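Local coordinates for 6'''-hydroxyparomomycin C oxidase (Microbacterium trichothecenolyticum, PDB 7DVE), which uses FAD to oxidise the C3 hydroxyl of the sugar in C-glycosides such as isoorientin and mangiferin, passing the electrons to oxygen to give hydrogen peroxide, at residues 236-241 against 393-398. Sequence-based numbering, arbitrary orientation.
Sequences LVTRVL and YGMPAM. With FAD (flavin-adenine dinucleotide), chain C.
L236 and Y393 meet beside the adenine of FAD, in the Rossmann-type FAD-binding part of this GMC oxidoreductase, where edge strand 235-243 of a three-stranded antiparallel sheet faces the loop leading into strand 396-401. No hydrogen bond joins the two segments; the contact is van der Waals packing, with the adenine against L236. The tight part is at L236. Its CG, the branch point, lies anti to the backbone N (chi1 170°). From there CD1 sits 3.6 Å from N6A of FAD. The other methyl, CD2, comes within 3.4 Å of the carbonyl O of Y393 and also touches the CB of Y393. An alanine at L236 would probably open a gap between the adenine and the Y393 backbone. The backbone of V237 holds the adenine: its N donates to N1A of FAD at 3.1 Å, nearly straight (170°), and its O takes a weak bond from N6A of FAD. The ring of Y393 runs on past the contact, and its OH is hydrogen-bonded to S119. The side chain of T238, partly exposed, is more loosely met: its CG2 stands 4.2 Å from M395 SD, the two side chains crossing at about a right angle. Closer is a touch of methyl on backbone: M395, bent at chi2 and chi3, has its CE 3.6 Å from the carbonyl O of T238.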
ATOM      1  N   LEU A 236      16.040   8.744  10.127  1.00 69.82           N
ATOM      2  CA  LEU A 236      16.422   8.052   8.906  1.00 70.05           C
ATOM      3  C   LEU A 236      17.340   6.882   9.220  1.00 71.86           C
ATOM      4  O   LEU A 236      18.368   7.050   9.876  1.00 74.04           O
ATOM      5  CB  LEU A 236      17.114   9.009   7.939  1.00 71.41           C
ATOM      6  CG  LEU A 236      17.769   8.367   6.713  1.00 69.50           C
ATOM      7  CD1 LEU A 236      16.723   7.792   5.758  1.00 66.09           C
ATOM      8  CD2 LEU A 236      18.650   9.381   6.002  1.00 68.04           C
ATOM      9  N   VAL A 237      16.966   5.702   8.755  1.00 69.44           N
ATOM     10  CA  VAL A 237      17.824   4.530   8.845  1.00 69.53           C
ATOM     11  C   VAL A 237      18.684   4.499   7.587  1.00 73.40           C
ATOM     12  O   VAL A 237      18.161   4.391   6.471  1.00 72.41           O
ATOM     13  CB  VAL A 237      17.002   3.240   9.004  1.00 68.45           C
ATOM     14  CG1 VAL A 237      17.903   2.003   8.996  1.00 70.21           C
ATOM     15  CG2 VAL A 237      16.201   3.282  10.296  1.00 67.11           C
ATOM     16  N   THR A 238      20.005   4.621   7.765  1.00 71.59           N
ATOM     17  CA  THR A 238      20.938   4.611   6.648  1.00 73.82           C
ATOM     18  C   THR A 238      21.587   3.252   6.424  1.00 76.60           C
ATOM     19  O   THR A 238      22.118   3.012   5.335  1.00 71.71           O
ATOM     20  CB  THR A 238      22.036   5.657   6.857  1.00 74.06           C
ATOM     21  OG1 THR A 238      22.644   5.453   8.133  1.00 81.17           O
ATOM     22  CG2 THR A 238      21.452   7.045   6.828  1.00 73.02           C
ATOM     23  N   ARG A 239      21.526   2.350   7.405  1.00 78.12           N
ATOM     24  CA  ARG A 239      22.232   1.081   7.297  1.00 76.85           C
ATOM     25  C   ARG A 239      21.610   0.050   8.232  1.00 75.67           C
ATOM     26  O   ARG A 239      21.247   0.368   9.367  1.00 75.48           O
ATOM     27  CB  ARG A 239      23.714   1.262   7.630  1.00 77.10           C
ATOM     28  CG  ARG A 239      24.631   0.273   6.958  1.00 82.36           C
ATOM     29  CD  ARG A 239      26.091   0.428   7.434  1.00 89.46           C
ATOM     30  NE  ARG A 239      26.433   1.814   7.740  1.00 95.11           N
ATOM     31  CZ  ARG A 239      27.366   2.190   8.606  1.00 98.76           C
ATOM     32  NH1 ARG A 239      28.083   1.303   9.281  1.00 97.79           N
ATOM     33  NH2 ARG A 239      27.599   3.490   8.789  1.00100.14           N
ATOM     34  N   VAL A 240      21.505  -1.182   7.747  1.00 76.46           N
ATOM     35  CA  VAL A 240      21.273  -2.338   8.601  1.00 77.16           C
ATOM     36  C   VAL A 240      22.630  -2.869   9.048  1.00 81.02           C
ATOM     37  O   VAL A 240      23.441  -3.299   8.219  1.00 79.99           O
ATOM     38  CB  VAL A 240      20.476  -3.428   7.874  1.00 76.87           C
ATOM     39  CG1 VAL A 240      20.332  -4.662   8.775  1.00 75.10           C
ATOM     40  CG2 VAL A 240      19.107  -2.894   7.432  1.00 72.92           C
ATOM     41  N   LEU A 241      22.884  -2.820  10.356  1.00 80.73           N
ATOM     42  CA  LEU A 241      24.123  -3.355  10.903  1.00 81.51           C
ATOM     43  C   LEU A 241      24.061  -4.872  10.896  1.00 83.90           C
ATOM     44  O   LEU A 241      23.183  -5.470  11.532  1.00 83.33           O
ATOM     45  CB  LEU A 241      24.349  -2.841  12.324  1.00 81.46           C
ATOM     46  CG  LEU A 241      24.649  -1.349  12.478  1.00 83.14           C
ATOM     47  CD1 LEU A 241      24.543  -0.921  13.935  1.00 83.02           C
ATOM     48  CD2 LEU A 241      26.029  -1.030  11.917  1.00 80.42           C
ATOM     49  N   TYR A 393      17.668  12.218   0.671  1.00 62.84           N
ATOM     50  CA  TYR A 393      18.025  11.672   1.979  1.00 63.66           C
ATOM     51  C   TYR A 393      19.476  11.186   2.060  1.00 64.20           C
ATOM     52  O   TYR A 393      19.912  10.734   3.130  1.00 62.87           O
ATOM     53  CB  TYR A 393      17.079  10.514   2.326  1.00 63.45           C
ATOM     54  CG  TYR A 393      15.623  10.913   2.497  1.00 62.44           C
ATOM     55  CD1 TYR A 393      15.198  11.559   3.643  1.00 62.10           C
ATOM     56  CD2 TYR A 393      14.681  10.639   1.515  1.00 60.02           C
ATOM     57  CE1 TYR A 393      13.877  11.924   3.809  1.00 62.31           C
ATOM     58  CE2 TYR A 393      13.352  10.998   1.676  1.00 60.66           C
ATOM     59  CZ  TYR A 393      12.957  11.636   2.829  1.00 61.33           C
ATOM     60  OH  TYR A 393      11.646  12.004   3.029  1.00 61.59           O
ATOM     61  N   GLY A 394      20.231  11.257   0.963  1.00 63.08           N
ATOM     62  CA  GLY A 394      21.588  10.743   0.950  1.00 63.10           C
ATOM     63  C   GLY A 394      21.720   9.243   0.835  1.00 63.17           C
ATOM     64  O   GLY A 394      22.799   8.708   1.117  1.00 68.32           O
ATOM     65  N   MET A 395      20.742   8.597   0.468  1.00 62.22           N
ATOM     66  CA  MET A 395      20.581   7.184   0.175  1.00 64.24           C
ATOM     67  C   MET A 395      20.879   6.947  -1.295  1.00 64.23           C
ATOM     68  O   MET A 395      20.692   7.851  -2.112  1.00 65.11           O
ATOM     69  CB  MET A 395      19.154   6.738   0.505  1.00 63.27           C
ATOM     70  CG  MET A 395      18.840   6.644   1.999  1.00 64.28           C
ATOM     71  SD  MET A 395      20.126   5.891   3.027  1.00 73.47           S
ATOM     72  CE  MET A 395      19.742   4.152   2.849  1.00 65.59           C
ATOM     73  N   PRO A 396      21.369   5.761  -1.656  1.00 64.51           N
ATOM     74  CA  PRO A 396      21.828   5.553  -3.038  1.00 64.39           C
ATOM     75  C   PRO A 396      20.701   5.783  -4.028  1.00 66.13           C
ATOM     76  O   PRO A 396      19.591   5.261  -3.865  1.00 64.37           O
ATOM     77  CB  PRO A 396      22.318   4.101  -3.054  1.00 63.85           C
ATOM     78  CG  PRO A 396      22.462   3.690  -1.643  1.00 65.53           C
ATOM     79  CD  PRO A 396      21.830   4.706  -0.738  1.00 65.66           C
ATOM     80  N   ALA A 397      20.983   6.606  -5.040  1.00 66.12           N
ATOM     81  CA  ALA A 397      19.947   7.029  -5.966  1.00 64.64           C
ATOM     82  C   ALA A 397      19.463   5.850  -6.797  1.00 63.36           C
ATOM     83  O   ALA A 397      20.224   4.938  -7.114  1.00 67.65           O
ATOM     84  CB  ALA A 397      20.449   8.155  -6.871  1.00 63.85           C
ATOM     85  N   MET A 398      18.169   5.866  -7.122  1.00 62.26           N
ATOM     86  CA  MET A 398      17.503   4.810  -7.874  1.00 61.02           C
ATOM     87  C   MET A 398      17.481   5.094  -9.367  1.00 57.80           C
ATOM     88  O   MET A 398      17.330   6.236  -9.813  1.00 56.41           O
ATOM     89  CB  MET A 398      16.052   4.584  -7.411  1.00 56.45           C
ATOM     90  CG  MET A 398      15.760   4.757  -5.941  1.00 55.79           C
ATOM     91  SD  MET A 398      13.981   4.659  -5.619  1.00 55.59           S
ATOM     92  CE  MET A 398      14.017   4.034  -3.929  1.00 54.89           C
TER
HETATM   93  PA  FAD C 801       4.424   2.749   3.083  1.00 52.71           P
HETATM   94  O1A FAD C 801       5.114   3.527   2.026  1.00 53.98           O
HETATM   95  O2A FAD C 801       2.956   2.887   3.232  1.00 51.84           O
HETATM   96  O5B FAD C 801       5.214   3.186   4.420  1.00 55.82           O
HETATM   97  C5B FAD C 801       6.636   3.043   4.466  1.00 52.77           C
HETATM   98  C4B FAD C 801       7.222   4.048   5.424  1.00 54.23           C
HETATM   99  O4B FAD C 801       8.653   3.770   5.452  1.00 55.29           O
HETATM  100  C3B FAD C 801       7.089   5.483   4.875  1.00 56.76           C
HETATM  101  O3B FAD C 801       6.485   6.301   5.896  1.00 55.53           O
HETATM  102  C2B FAD C 801       8.561   5.868   4.667  1.00 54.00           C
HETATM  103  O2B FAD C 801       8.800   7.245   4.971  1.00 53.14           O
HETATM  104  C1B FAD C 801       9.277   5.021   5.700  1.00 56.53           C
HETATM  105  N9A FAD C 801      10.743   4.893   5.368  1.00 58.82           N
HETATM  106  C8A FAD C 801      11.158   4.505   4.152  1.00 57.00           C
HETATM  107  N7A FAD C 801      12.495   4.472   4.151  1.00 58.51           N
HETATM  108  C5A FAD C 801      12.921   4.845   5.360  1.00 61.01           C
HETATM  109  C6A FAD C 801      14.156   4.956   5.867  1.00 63.10           C
HETATM  110  N6A FAD C 801      15.161   4.665   5.041  1.00 63.88           N
HETATM  111  N1A FAD C 801      14.384   5.337   7.139  1.00 63.15           N
HETATM  112  C2A FAD C 801      13.279   5.624   7.943  1.00 63.43           C
HETATM  113  N3A FAD C 801      11.989   5.487   7.396  1.00 60.31           N
HETATM  114  C4A FAD C 801      11.837   5.101   6.118  1.00 60.47           C
HETATM  115  N1  FAD C 801      -3.508   0.568  -1.393  1.00 46.90           N
HETATM  116  C2  FAD C 801      -4.515  -0.378  -1.310  1.00 48.94           C
HETATM  117  O2  FAD C 801      -4.207  -1.516  -0.975  1.00 47.44           O
HETATM  118  N3  FAD C 801      -5.840  -0.031  -1.619  1.00 49.43           N
HETATM  119  C4  FAD C 801      -6.158   1.301  -1.968  1.00 46.34           C
HETATM  120  O4  FAD C 801      -7.330   1.600  -2.215  1.00 44.99           O
HETATM  121  C4X FAD C 801      -5.133   2.238  -2.046  1.00 47.60           C
HETATM  122  N5  FAD C 801      -5.357   3.519  -2.430  1.00 48.00           N
HETATM  123  C5X FAD C 801      -4.347   4.434  -2.357  1.00 47.91           C
HETATM  124  C6  FAD C 801      -4.588   5.797  -2.613  1.00 46.89           C
HETATM  125  C7  FAD C 801      -3.591   6.759  -2.491  1.00 47.81           C
HETATM  126  C7M FAD C 801      -3.893   8.253  -2.772  1.00 47.59           C
HETATM  127  C8  FAD C 801      -2.308   6.364  -2.109  1.00 47.10           C
HETATM  128  C8M FAD C 801      -1.193   7.419  -1.973  1.00 46.92           C
HETATM  129  C9  FAD C 801      -2.053   5.008  -1.860  1.00 48.01           C
HETATM  130  C9A FAD C 801      -3.062   4.035  -1.987  1.00 46.91           C
HETATM  131  N10 FAD C 801      -2.817   2.724  -1.764  1.00 48.35           N
HETATM  132  C10 FAD C 801      -3.824   1.848  -1.749  1.00 47.89           C
HETATM  133  C1' FAD C 801      -1.451   2.190  -1.498  1.00 47.91           C
HETATM  134  C2' FAD C 801      -1.107   1.984  -0.017  1.00 49.69           C
HETATM  135  O2' FAD C 801      -1.032   3.273   0.614  1.00 49.02           O
HETATM  136  C3' FAD C 801       0.229   1.181   0.127  1.00 48.66           C
HETATM  137  O3' FAD C 801       0.089  -0.110  -0.482  1.00 49.14           O
HETATM  138  C4' FAD C 801       0.569   0.925   1.596  1.00 50.60           C
HETATM  139  O4' FAD C 801       0.665   2.163   2.284  1.00 49.37           O
HETATM  140  C5' FAD C 801       1.927   0.180   1.713  1.00 52.64           C
HETATM  141  O5' FAD C 801       2.355   0.133   3.089  1.00 52.08           O
HETATM  142  P   FAD C 801       3.899  -0.037   3.543  1.00 53.84           P
HETATM  143  O1P FAD C 801       4.082   0.190   5.003  1.00 54.13           O
HETATM  144  O2P FAD C 801       4.337  -1.318   2.948  1.00 54.87           O
HETATM  145  O3P FAD C 801       4.755   1.185   2.916  1.00 54.12           O